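Side-chain contacts in NEQ263 (Nanoarchaeum equitans Kin4-M, PDB 5BN3), which forms an ATP synthase catalytic core together with its partner subunit NeqA, and probably binds adenine nucleotides: residues 261-266 with 274-279; 156-161 with 211-216; 20-25 with 39-44; 170-175 with 224-229. All coordinates share one frame; numbering follows the deposited sequence.

In the fold
Contacts 1, 2 and 4 belong to the nucleotide-binding domain and meet on one sheet. Strand 220-226 lies between strands 156-162 and 273-281, so contact 4 borders both of the others. Contact 3 sits apart, its centre about 28 Å from that of contact 1, in the antiparallel sheet of the N-terminal domain. All four are buried, and no hydrogen bond spans any of them. Contacts 2 and 4 are small helix-on-sheet meetings of a few apolar side chains, on opposite faces of the sheet. Contact 1 is the largest and mixes apolar groups with backbone carbonyls. Contact 3 instead joins two strands across a third. A salt bridge, Arg265 to Glu211, ties contact 1 to contact 2.

Contact 1 (261-266 with 274-279); sequences SIYERS and ITLIPM
The carbonyl oxygen of Tyr263 is met from two directions. Ser266 OG donates to Tyr263 O at 2.8 Å, nearly in line with the C=O bond (161°), while the methyl Leu276 CD2 rests against Tyr263 O at 3.5 Å. The serine hydroxyl reaches back over the turn because it stands between its own N and carbonyl carbon (chi1 59°). Ser266 CB itself packs against the strand, 3.9 Å from Leu276 CB. Further along, the tyrosine ring slants across the proline, Tyr263 CE1 lying 3.6 Å from Pro278 CB, and the phenol is fixed beyond by a hydrogen bond to Thr295 OG1. At the other end Ile274 CD1 touches Arg265 O at 3.9 Å; that carbonyl is buried here and has no hydrogen-bonding partner in the model. The Arg265 guanidinium points away from the strand, to a salt bridge with Glu211 and a bond to Ile94 O. Ile274, Leu276 and Pro278 thus offer alternate residues of a single strand face. The chain leaves helix 255-263 through an inverse gamma turn centred on Arg265 and enters strand 267-268, which pairs antiparallel with 273-281; this connects the helix to a strand of the parallel sheet in the P-loop NTPase fold.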
loop_
_atom_site.group_PDB
_atom_site.type_symbol
_atom_site.label_atom_id
_atom_site.label_comp_id
_atom_site.label_asym_id
_atom_site.label_seq_id
_atom_site.Cartn_x
_atom_site.Cartn_y
_atom_site.Cartn_z
ATOM N N SER B 261 15.067 -8.569 23.221
ATOM C CA SER B 261 15.983 -8.225 24.308
ATOM C C SER B 261 15.225 -7.993 25.612
ATOM O O SER B 261 15.823 -7.892 26.683
ATOM C CB SER B 261 16.810 -6.990 23.951
ATOM O OG SER B 261 16.057 -5.806 24.131
ATOM N N ILE B 262 13.901 -7.908 25.510
ATOM C CA ILE B 262 13.032 -7.821 26.675
ATOM C C ILE B 262 12.377 -9.172 26.982
ATOM O O ILE B 262 12.489 -9.680 28.097
ATOM C CB ILE B 262 11.950 -6.751 26.459
ATOM C CG1 ILE B 262 12.590 -5.363 26.443
ATOM C CG2 ILE B 262 10.890 -6.814 27.538
ATOM C CD1 ILE B 262 11.596 -4.269 26.277
ATOM N N TYR B 263 11.699 -9.749 25.989
ATOM C CA TYR B 263 10.946 -10.991 26.181
ATOM C C TYR B 263 11.818 -12.174 26.611
ATOM O O TYR B 263 11.380 -13.020 27.392
ATOM C CB TYR B 263 10.185 -11.360 24.903
ATOM C CG TYR B 263 9.149 -10.352 24.450
ATOM C CD1 TYR B 263 8.516 -9.510 25.354
ATOM C CD2 TYR B 263 8.800 -10.252 23.110
ATOM C CE1 TYR B 263 7.564 -8.596 24.929
ATOM C CE2 TYR B 263 7.853 -9.344 22.680
ATOM C CZ TYR B 263 7.240 -8.521 23.592
ATOM O OH TYR B 263 6.297 -7.619 23.157
ATOM N N GLU B 264 13.044 -12.237 26.098
ATOM C CA GLU B 264 13.937 -13.363 26.383
ATOM C C GLU B 264 14.607 -13.275 27.753
ATOM O O GLU B 264 15.325 -14.192 28.159
ATOM C CB GLU B 264 14.992 -13.513 25.281
ATOM C CG GLU B 264 14.435 -14.038 23.963
ATOM C CD GLU B 264 14.214 -15.543 23.968
ATOM O OE1 GLU B 264 13.175 -15.995 23.441
ATOM O OE2 GLU B 264 15.085 -16.280 24.478
ATOM N N ARG B 265 14.372 -12.176 28.463
ATOM C CA ARG B 265 14.826 -12.062 29.846
ATOM C C ARG B 265 13.771 -12.685 30.751
ATOM O O ARG B 265 13.191 -12.028 31.618
ATOM C CB ARG B 265 15.092 -10.602 30.222
ATOM C CG ARG B 265 16.265 -9.988 29.462
ATOM C CD ARG B 265 16.432 -8.510 29.775
ATOM N NE ARG B 265 17.075 -8.275 31.067
ATOM C CZ ARG B 265 17.301 -7.069 31.581
ATOM N NH1 ARG B 265 16.933 -5.983 30.916
ATOM N NH2 ARG B 265 17.891 -6.949 32.761
ATOM N N SER B 266 13.533 -13.971 30.522
ATOM C CA SER B 266 12.536 -14.742 31.239
ATOM C C SER B 266 13.001 -16.182 31.192
ATOM O O SER B 266 13.992 -16.494 30.528
ATOM C CB SER B 266 11.187 -14.629 30.537
ATOM O OG SER B 266 11.285 -15.095 29.200
ATOM N N ILE B 274 11.433 -16.818 35.966
ATOM C CA ILE B 274 10.679 -15.624 35.607
ATOM C C ILE B 274 9.582 -16.007 34.625
ATOM O O ILE B 274 9.861 -16.385 33.483
ATOM C CB ILE B 274 11.571 -14.549 34.952
ATOM C CG1 ILE B 274 12.628 -14.048 35.941
ATOM C CG2 ILE B 274 10.726 -13.381 34.463
ATOM C CD1 ILE B 274 13.581 -13.026 35.348
ATOM N N THR B 275 8.333 -15.930 35.075
ATOM C CA THR B 275 7.193 -16.122 34.185
ATOM C C THR B 275 6.757 -14.750 33.676
ATOM O O THR B 275 6.470 -13.844 34.464
ATOM C CB THR B 275 6.025 -16.837 34.892
ATOM O OG1 THR B 275 6.474 -18.105 35.387
ATOM C CG2 THR B 275 4.874 -17.063 33.926
ATOM N N LEU B 276 6.717 -14.595 32.357
ATOM C CA LEU B 276 6.521 -13.282 31.754
ATOM C C LEU B 276 5.256 -13.225 30.908
ATOM O O LEU B 276 5.057 -14.049 30.017
ATOM C CB LEU B 276 7.745 -12.915 30.908
ATOM C CG LEU B 276 7.721 -11.596 30.139
ATOM C CD1 LEU B 276 7.507 -10.444 31.091
ATOM C CD2 LEU B 276 9.017 -11.408 29.369
ATOM N N ILE B 277 4.403 -12.248 31.195
ATOM C CA ILE B 277 3.183 -12.050 30.420
ATOM C C ILE B 277 3.116 -10.626 29.864
ATOM O O ILE B 277 2.655 -9.706 30.542
ATOM C CB ILE B 277 1.922 -12.354 31.259
ATOM C CG1 ILE B 277 1.985 -13.781 31.814
ATOM C CG2 ILE B 277 0.665 -12.173 30.425
ATOM C CD1 ILE B 277 0.800 -14.163 32.683
ATOM N N PRO B 278 3.603 -10.439 28.628
ATOM C CA PRO B 278 3.502 -9.140 27.957
ATOM C C PRO B 278 2.098 -8.972 27.402
ATOM O O PRO B 278 1.545 -9.921 26.851
ATOM C CB PRO B 278 4.498 -9.259 26.793
ATOM C CG PRO B 278 5.281 -10.529 27.042
ATOM C CD PRO B 278 4.365 -11.410 27.827
ATOM N N MET B 279 1.521 -7.789 27.551
ATOM C CA MET B 279 0.186 -7.535 27.030
ATOM C C MET B 279 0.256 -6.449 25.973
ATOM O O MET B 279 0.987 -5.468 26.130
ATOM C CB MET B 279 -0.751 -7.101 28.156
ATOM C CG MET B 279 -1.032 -8.175 29.192
ATOM S SD MET B 279 -1.944 -7.498 30.587
ATOM C CE MET B 279 -0.601 -6.833 31.564
#

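Contact 2 (156-161 with 211-216)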
loop_
_atom_site.group_PDB
_atom_site.type_symbol
_atom_site.label_atom_id
_atom_site.label_comp_id
_atom_site.label_asym_id
_atom_site.label_seq_id
_atom_site.Cartn_x
_atom_site.Cartn_y
_atom_site.Cartn_z
ATOM N N THR B 156 6.604 -13.230 43.999
ATOM C CA THR B 156 6.682 -11.784 43.841
ATOM C C THR B 156 6.104 -11.407 42.479
ATOM O O THR B 156 6.449 -12.013 41.462
ATOM C CB THR B 156 8.140 -11.290 43.918
ATOM O OG1 THR B 156 8.708 -11.654 45.182
ATOM C CG2 THR B 156 8.202 -9.782 43.758
ATOM N N ILE B 157 5.213 -10.421 42.457
ATOM C CA ILE B 157 4.677 -9.914 41.199
ATOM C C ILE B 157 5.367 -8.605 40.838
ATOM O O ILE B 157 5.429 -7.686 41.652
ATOM C CB ILE B 157 3.159 -9.670 41.288
ATOM C CG1 ILE B 157 2.426 -10.987 41.553
ATOM C CG2 ILE B 157 2.638 -9.044 40.004
ATOM C CD1 ILE B 157 0.933 -10.826 41.738
ATOM N N ILE B 158 5.894 -8.522 39.623
ATOM C CA ILE B 158 6.436 -7.260 39.130
ATOM C C ILE B 158 5.576 -6.753 37.978
ATOM O O ILE B 158 5.378 -7.450 36.980
ATOM C CB ILE B 158 7.908 -7.396 38.698
ATOM C CG1 ILE B 158 8.757 -7.837 39.894
ATOM C CG2 ILE B 158 8.428 -6.079 38.141
ATOM C CD1 ILE B 158 10.226 -8.005 39.580
ATOM N N PHE B 159 5.055 -5.541 38.134
ATOM C CA PHE B 159 4.166 -4.942 37.148
ATOM C C PHE B 159 4.841 -3.755 36.476
ATOM O O PHE B 159 5.202 -2.781 37.137
ATOM C CB PHE B 159 2.863 -4.506 37.822
ATOM C CG PHE B 159 1.923 -3.760 36.917
ATOM C CD1 PHE B 159 1.597 -4.257 35.664
ATOM C CD2 PHE B 159 1.342 -2.573 37.334
ATOM C CE1 PHE B 159 0.722 -3.572 34.838
ATOM C CE2 PHE B 159 0.467 -1.884 36.515
ATOM C CZ PHE B 159 0.156 -2.386 35.262
ATOM N N ALA B 160 5.023 -3.848 35.162
ATOM C CA ALA B 160 5.572 -2.741 34.390
ATOM C C ALA B 160 4.474 -2.070 33.578
ATOM O O ALA B 160 3.947 -2.657 32.630
ATOM C CB ALA B 160 6.677 -3.224 33.478
ATOM N N ALA B 161 4.133 -0.842 33.954
ATOM C CA ALA B 161 3.133 -0.067 33.229
ATOM C C ALA B 161 3.816 0.894 32.264
ATOM O O ALA B 161 4.447 1.865 32.685
ATOM C CB ALA B 161 2.250 0.692 34.197
ATOM N N GLU B 211 15.335 -10.498 37.353
ATOM C CA GLU B 211 16.481 -11.396 37.215
ATOM C C GLU B 211 17.259 -11.507 38.521
ATOM O O GLU B 211 17.796 -12.567 38.841
ATOM C CB GLU B 211 17.411 -10.916 36.099
ATOM C CG GLU B 211 16.875 -11.129 34.693
ATOM C CD GLU B 211 17.760 -10.495 33.641
ATOM O OE1 GLU B 211 18.540 -9.580 33.989
ATOM O OE2 GLU B 211 17.681 -10.911 32.465
ATOM N N TYR B 212 17.330 -10.406 39.263
ATOM C CA TYR B 212 17.987 -10.406 40.564
ATOM C C TYR B 212 17.220 -11.288 41.541
ATOM O O TYR B 212 17.798 -12.149 42.200
ATOM C CB TYR B 212 18.096 -8.979 41.113
ATOM C CG TYR B 212 18.592 -8.914 42.539
ATOM C CD1 TYR B 212 19.941 -9.057 42.832
ATOM C CD2 TYR B 212 17.712 -8.708 43.593
ATOM C CE1 TYR B 212 20.399 -9.001 44.134
ATOM C CE2 TYR B 212 18.161 -8.652 44.899
ATOM C CZ TYR B 212 19.505 -8.797 45.161
ATOM O OH TYR B 212 19.957 -8.740 46.458
ATOM N N LEU B 213 15.913 -11.070 41.628
ATOM C CA LEU B 213 15.067 -11.827 42.546
ATOM C C LEU B 213 15.023 -13.319 42.210
ATOM O O LEU B 213 15.101 -14.168 43.100
ATOM C CB LEU B 213 13.649 -11.246 42.563
ATOM C CG LEU B 213 13.479 -9.846 43.159
ATOM C CD1 LEU B 213 12.026 -9.395 43.110
ATOM C CD2 LEU B 213 13.985 -9.828 44.586
ATOM N N ALA B 214 14.913 -13.637 40.924
ATOM C CA ALA B 214 14.746 -15.022 40.495
ATOM C C ALA B 214 16.046 -15.819 40.492
ATOM O O ALA B 214 16.073 -16.980 40.907
ATOM C CB ALA B 214 14.102 -15.073 39.119
ATOM N N PHE B 215 17.121 -15.200 40.015
ATOM C CA PHE B 215 18.357 -15.933 39.752
ATOM C C PHE B 215 19.474 -15.669 40.762
ATOM O O PHE B 215 20.493 -16.357 40.750
ATOM C CB PHE B 215 18.830 -15.666 38.319
ATOM C CG PHE B 215 17.794 -15.994 37.278
ATOM C CD1 PHE B 215 16.993 -17.118 37.415
ATOM C CD2 PHE B 215 17.601 -15.167 36.182
ATOM C CE1 PHE B 215 16.029 -17.424 36.469
ATOM C CE2 PHE B 215 16.638 -15.466 35.231
ATOM C CZ PHE B 215 15.851 -16.596 35.375
ATOM N N GLU B 216 19.286 -14.679 41.630
ATOM C CA GLU B 216 20.230 -14.438 42.719
ATOM C C GLU B 216 19.615 -14.773 44.074
ATOM O O GLU B 216 20.292 -15.290 44.960
ATOM C CB GLU B 216 20.742 -12.992 42.709
ATOM C CG GLU B 216 21.797 -12.699 41.651
ATOM C CD GLU B 216 22.846 -11.715 42.142
ATOM O OE1 GLU B 216 22.810 -11.359 43.339
ATOM O OE2 GLU B 216 23.708 -11.305 41.335
#
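No ring enters the meeting of Leu213 with Thr156 and Ile158; the flat side chains of both segments face elsewhere. The Phe215 ring has Ala214 CB 3.9 Å above one face, offset toward the rim, and Ile274 CD1 comes over the same side, nearest CE2. Phe159, on the other face of the sheet, stacks with Phe172. What remains between strand and helix is purely aliphatic, and it belongs to a beta-alpha-beta crossover of the P-loop NTPase fold. Strand 185-190, helix 196-215 and strand 220-226 follow one another in the chain, yet strand 156-162 lies between the two strands in the parallel sheet, so the helix passes over it. Leu213 comes from the last turns of that helix and points toward Thr156 and Ile158. Its CG is turned opposite the carbonyl carbon (chi1 -67°) and the chain beyond is extended, which carries one methyl out toward the sheet. Thr156 uses its methyl branch for the contact and crosses Leu213 at about a right angle, while its hydroxyl is taken up by a hydrogen bond with Asn184 OD1. The threonine is therefore divided, apolar toward the helix and polar toward Asn184, just ahead of strand 185-190. Around the leucine, Val221 of strand 220-226 adds further apolar cover, and Ile158 also packs on Leu209 and Ala210 of the same helix. A single methyl does the touching for Leu213: its CD1 lies 3.9 Å from Thr156 CG2 and 4.2 Å from Ile158 CD1.

Contact 3 (20-25 with 39-44); sequences EVIDLE and ALALLF
Leu24 and Leu43 make the tight end of this contact: Leu24 CD1 meets Leu43 CD2 at 3.6 Å, the two side chains crossing at about a right angle. Two residues earlier in each segment the fit is easier, with Ile22 CD1 4.0 Å from Ala41 CB. The isoleucine gets there by its longer branch, with CG1 tucked in over the backbone, flanked by N and C (chi1 59°), and the extended chain then carries CD1 toward the small alanine. On the opposite face Val21 and Phe44 approach only loosely, both packing on Ile30 of the middle strand, and Phe44 stacks its ring with Phe77. Past Leu24 the chain turns to solvent, where Glu25 is exposed and poorly ordered; Asp23, partly exposed, bonds to Gln57 NE2.

The strands are not neighbours. Strand 28-35 runs between 20-23 and 38-43, the three forming an antiparallel meander in the six-stranded sheet of the N-terminal domain, and the side chains reach over the middle strand on one face of the sheet. With CA atoms 8.6 Å apart at Ile22 and Ala41, no hydrogen bond links the two segments. Hydrogen-bonding to other strands holds them in place, and their own meeting rests on dispersion and the burial of methyl groups.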
loop_
_atom_site.group_PDB
_atom_site.type_symbol
_atom_site.label_atom_id
_atom_site.label_comp_id
_atom_site.label_asym_id
_atom_site.label_seq_id
_atom_site.Cartn_x
_atom_site.Cartn_y
_atom_site.Cartn_z
ATOM N N GLU B 20 25.679 6.800 27.747
ATOM C CA GLU B 20 26.190 7.500 28.926
ATOM C C GLU B 20 25.131 8.367 29.614
ATOM O O GLU B 20 24.374 9.081 28.954
ATOM C CB GLU B 20 27.390 8.363 28.513
ATOM C CG GLU B 20 28.024 9.201 29.606
ATOM C CD GLU B 20 29.171 10.049 29.080
ATOM O OE1 GLU B 20 30.017 10.476 29.892
ATOM O OE2 GLU B 20 29.228 10.291 27.853
ATOM N N VAL B 21 25.084 8.296 30.942
ATOM C CA VAL B 21 24.192 9.142 31.730
ATOM C C VAL B 21 24.875 10.464 32.051
ATOM O O VAL B 21 25.992 10.483 32.570
ATOM C CB VAL B 21 23.805 8.468 33.054
ATOM C CG1 VAL B 21 22.836 9.344 33.831
ATOM C CG2 VAL B 21 23.189 7.114 32.792
ATOM N N ILE B 22 24.207 11.571 31.741
ATOM C CA ILE B 22 24.752 12.890 32.042
ATOM C C ILE B 22 23.824 13.690 32.956
ATOM O O ILE B 22 22.606 13.718 32.755
ATOM C CB ILE B 22 25.085 13.689 30.760
ATOM C CG1 ILE B 22 23.843 13.876 29.889
ATOM C CG2 ILE B 22 26.181 12.991 29.968
ATOM C CD1 ILE B 22 24.129 14.539 28.553
ATOM N N ASP B 23 24.406 14.320 33.973
ATOM C CA ASP B 23 23.643 15.141 34.904
ATOM C C ASP B 23 23.543 16.580 34.416
ATOM O O ASP B 23 24.547 17.197 34.053
ATOM C CB ASP B 23 24.277 15.120 36.299
ATOM C CG ASP B 23 23.844 13.921 37.125
ATOM O OD1 ASP B 23 22.728 13.954 37.685
ATOM O OD2 ASP B 23 24.627 12.955 37.232
ATOM N N LEU B 24 22.324 17.104 34.394
ATOM C CA LEU B 24 22.110 18.527 34.190
ATOM C C LEU B 24 21.702 19.115 35.533
ATOM O O LEU B 24 21.681 18.402 36.538
ATOM C CB LEU B 24 21.030 18.766 33.134
ATOM C CG LEU B 24 21.382 18.219 31.749
ATOM C CD1 LEU B 24 20.226 18.373 30.789
ATOM C CD2 LEU B 24 22.604 18.929 31.210
ATOM N N GLU B 25 21.389 20.406 35.557
ATOM C CA GLU B 25 20.965 21.059 36.792
ATOM C C GLU B 25 19.795 20.341 37.458
ATOM O O GLU B 25 19.941 19.762 38.535
ATOM C CB GLU B 25 20.584 22.516 36.524
ATOM C CG GLU B 25 21.742 23.493 36.592
ATOM C CD GLU B 25 21.274 24.916 36.813
ATOM O OE1 GLU B 25 21.425 25.423 37.945
ATOM O OE2 GLU B 25 20.748 25.525 35.859
ATOM N N ALA B 39 27.266 14.767 20.459
ATOM C CA ALA B 39 26.368 13.815 21.102
ATOM C C ALA B 39 24.917 14.275 21.039
ATOM O O ALA B 39 24.630 15.472 21.087
ATOM C CB ALA B 39 26.780 13.584 22.544
ATOM N N LEU B 40 24.006 13.314 20.927
ATOM C CA LEU B 40 22.584 13.586 21.076
ATOM C C LEU B 40 22.131 12.917 22.365
ATOM O O LEU B 40 22.521 11.782 22.646
ATOM C CB LEU B 40 21.787 13.038 19.888
ATOM C CG LEU B 40 22.083 13.597 18.494
ATOM C CD1 LEU B 40 21.097 13.059 17.459
ATOM C CD2 LEU B 40 22.066 15.113 18.501
ATOM N N ALA B 41 21.325 13.613 23.159
ATOM C CA ALA B 41 20.860 13.050 24.422
ATOM C C ALA B 41 19.356 13.206 24.622
ATOM O O ALA B 41 18.747 14.155 24.127
ATOM C CB ALA B 41 21.621 13.652 25.590
ATOM N N LEU B 42 18.768 12.265 25.357
ATOM C CA LEU B 42 17.343 12.306 25.666
ATOM C C LEU B 42 17.118 12.646 27.131
ATOM O O LEU B 42 17.593 11.939 28.021
ATOM C CB LEU B 42 16.679 10.964 25.351
ATOM C CG LEU B 42 16.396 10.669 23.882
ATOM C CD1 LEU B 42 15.652 9.361 23.731
ATOM C CD2 LEU B 42 15.591 11.796 23.288
ATOM N N LEU B 43 16.381 13.725 27.372
ATOM C CA LEU B 43 16.083 14.170 28.728
ATOM C C LEU B 43 15.178 13.179 29.457
ATOM O O LEU B 43 14.291 12.572 28.854
ATOM C CB LEU B 43 15.431 15.554 28.692
ATOM C CG LEU B 43 16.281 16.659 28.063
ATOM C CD1 LEU B 43 15.466 17.920 27.844
ATOM C CD2 LEU B 43 17.479 16.952 28.941
ATOM N N PHE B 44 15.420 13.014 30.753
ATOM C CA PHE B 44 14.588 12.163 31.597
ATOM C C PHE B 44 13.186 12.747 31.718
ATOM O O PHE B 44 12.198 12.012 31.724
ATOM C CB PHE B 44 15.207 12.023 32.990
ATOM C CG PHE B 44 16.244 10.939 33.094
ATOM C CD1 PHE B 44 17.158 10.729 32.073
ATOM C CD2 PHE B 44 16.316 10.143 34.227
ATOM C CE1 PHE B 44 18.116 9.738 32.173
ATOM C CE2 PHE B 44 17.274 9.149 34.335
ATOM C CZ PHE B 44 18.173 8.947 33.306
#

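Contact 4 (170-175 with 224-229); sequences KMFIDE and LMLDMT
Leu224 meets the Phe172 ring at its edge, near the ring plane, with Leu224 CD1 4.5 Å from Phe172 CE2, a light touch. Met225 points to the other face of the sheet and packs on Ile262. Leu226 turns back to the helix and makes the closer contact: its CD2 methyl lies obliquely to the ring, 3.8 Å from Phe172 CE1 and 4.0 Å from Phe172 CZ. Its CG is swung opposite the backbone N (chi1 169°), which sends the branch toward the phenylalanine. The strand then ends at a cis peptide between Leu226 and Asp227, a place consistent with the Walker B region of related ATPases. Asp227 caps the next helix: Thr229 N donates to Asp227 OD1 at 2.8 Å with an N-H...O angle of 160°, reaching the anti side of the carboxylate and 28° out of its plane. The other oxygen, Asp227 OD2, bonds to Thr281 OG1, so both ends of the carboxylate are held. Thr229 is held too, its OG1 bonding to Thr281 O, and Arg396 of the neighbouring V-type ATP synthase alpha chain packs on both residues. Phe172 projects from helix 166-178 onto strand 220-226, with Leu145 of helix 140-151 beside it, while strands 156-162 and 273-281 flank the central strand.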
loop_
_atom_site.group_PDB
_atom_site.type_symbol
_atom_site.label_atom_id
_atom_site.label_comp_id
_atom_site.label_asym_id
_atom_site.label_seq_id
_atom_site.Cartn_x
_atom_site.Cartn_y
_atom_site.Cartn_z
ATOM N N LYS B 170 -4.045 2.245 37.801
ATOM C CA LYS B 170 -4.728 2.292 39.092
ATOM C C LYS B 170 -5.657 1.095 39.271
ATOM O O LYS B 170 -5.904 0.664 40.395
ATOM C CB LYS B 170 -5.494 3.608 39.270
ATOM C CG LYS B 170 -4.593 4.827 39.378
ATOM C CD LYS B 170 -5.108 5.821 40.406
ATOM C CE LYS B 170 -4.042 6.861 40.730
ATOM N NZ LYS B 170 -4.323 7.586 42.002
ATOM N N MET B 171 -6.166 0.562 38.164
ATOM C CA MET B 171 -6.977 -0.654 38.199
ATOM C C MET B 171 -6.156 -1.825 38.727
ATOM O O MET B 171 -6.647 -2.636 39.514
ATOM C CB MET B 171 -7.516 -0.980 36.803
ATOM C CG MET B 171 -8.331 -2.259 36.732
ATOM S SD MET B 171 -8.619 -2.833 35.046
ATOM C CE MET B 171 -9.317 -1.362 34.297
ATOM N N PHE B 172 -4.900 -1.901 38.296
ATOM C CA PHE B 172 -3.981 -2.933 38.766
ATOM C C PHE B 172 -3.636 -2.738 40.238
ATOM O O PHE B 172 -3.768 -3.663 41.040
ATOM C CB PHE B 172 -2.695 -2.918 37.937
ATOM C CG PHE B 172 -2.809 -3.634 36.621
ATOM C CD1 PHE B 172 -3.378 -3.010 35.521
ATOM C CD2 PHE B 172 -2.334 -4.928 36.482
ATOM C CE1 PHE B 172 -3.478 -3.669 34.309
ATOM C CE2 PHE B 172 -2.431 -5.593 35.273
ATOM C CZ PHE B 172 -3.004 -4.962 34.186
ATOM N N ILE B 173 -3.177 -1.535 40.576
ATOM C CA ILE B 173 -2.792 -1.192 41.945
ATOM C C ILE B 173 -3.914 -1.471 42.946
ATOM O O ILE B 173 -3.685 -2.073 43.997
ATOM C CB ILE B 173 -2.364 0.294 42.045
ATOM C CG1 ILE B 173 -1.050 0.525 41.291
ATOM C CG2 ILE B 173 -2.208 0.722 43.494
ATOM C CD1 ILE B 173 -0.605 1.977 41.260
ATOM N N ASP B 174 -5.126 -1.039 42.609
ATOM C CA ASP B 174 -6.276 -1.226 43.491
ATOM C C ASP B 174 -6.644 -2.698 43.698
ATOM O O ASP B 174 -7.034 -3.090 44.796
ATOM C CB ASP B 174 -7.483 -0.429 42.980
ATOM C CG ASP B 174 -7.288 1.076 43.100
ATOM O OD1 ASP B 174 -6.310 1.507 43.749
ATOM O OD2 ASP B 174 -8.124 1.827 42.554
ATOM N N GLU B 175 -6.522 -3.509 42.650
ATOM C CA GLU B 175 -6.806 -4.941 42.755
ATOM C C GLU B 175 -5.741 -5.653 43.585
ATOM O O GLU B 175 -6.053 -6.541 44.381
ATOM C CB GLU B 175 -6.917 -5.576 41.362
ATOM C CG GLU B 175 -7.114 -7.091 41.353
ATOM C CD GLU B 175 -8.558 -7.519 41.582
ATOM O OE1 GLU B 175 -9.372 -6.685 42.031
ATOM O OE2 GLU B 175 -8.879 -8.697 41.309
ATOM N N LEU B 224 4.310 -8.956 34.787
ATOM C CA LEU B 224 3.257 -8.494 33.891
ATOM C C LEU B 224 3.678 -7.157 33.286
ATOM O O LEU B 224 4.122 -6.260 34.007
ATOM C CB LEU B 224 1.946 -8.312 34.661
ATOM C CG LEU B 224 1.445 -9.478 35.518
ATOM C CD1 LEU B 224 0.226 -9.065 36.328
ATOM C CD2 LEU B 224 1.114 -10.671 34.648
ATOM N N MET B 225 3.556 -7.018 31.968
ATOM C CA MET B 225 3.825 -5.725 31.339
ATOM C C MET B 225 2.815 -5.345 30.256
ATOM O O MET B 225 2.341 -6.189 29.492
ATOM C CB MET B 225 5.276 -5.606 30.843
ATOM C CG MET B 225 5.723 -6.647 29.835
ATOM S SD MET B 225 7.414 -6.336 29.263
ATOM C CE MET B 225 8.337 -6.586 30.780
ATOM N N LEU B 226 2.507 -4.053 30.213
ATOM C CA LEU B 226 1.439 -3.494 29.396
ATOM C C LEU B 226 1.769 -2.015 29.253
ATOM O O LEU B 226 2.113 -1.379 30.250
ATOM C CB LEU B 226 0.116 -3.655 30.149
ATOM C CG LEU B 226 -1.160 -2.949 29.686
ATOM C CD1 LEU B 226 -1.695 -3.582 28.420
ATOM C CD2 LEU B 226 -2.212 -2.989 30.785
ATOM N N ASP B 227 1.673 -1.443 28.050
ATOM C CA ASP B 227 1.226 -2.102 26.826
ATOM C C ASP B 227 2.414 -2.111 25.872
ATOM O O ASP B 227 3.065 -1.081 25.690
ATOM C CB ASP B 227 0.076 -1.273 26.227
ATOM C CG ASP B 227 -0.569 -1.917 25.005
ATOM O OD1 ASP B 227 0.137 -2.506 24.160
ATOM O OD2 ASP B 227 -1.808 -1.808 24.875
ATOM N N MET B 228 2.704 -3.258 25.260
ATOM C CA MET B 228 3.872 -3.361 24.384
ATOM C C MET B 228 3.743 -2.495 23.132
ATOM O O MET B 228 4.745 -2.141 22.511
ATOM C CB MET B 228 4.161 -4.818 23.998
ATOM C CG MET B 228 4.488 -5.742 25.169
ATOM S SD MET B 228 5.579 -5.027 26.422
ATOM C CE MET B 228 7.076 -4.745 25.475
ATOM N N THR B 229 2.516 -2.144 22.766
ATOM C CA THR B 229 2.303 -1.262 21.624
ATOM C C THR B 229 2.776 0.155 21.953
ATOM O O THR B 229 3.299 0.860 21.087
ATOM C CB THR B 229 0.831 -1.260 21.173
ATOM O OG1 THR B 229 0.438 -2.598 20.841
ATOM C CG2 THR B 229 0.652 -0.385 19.951
#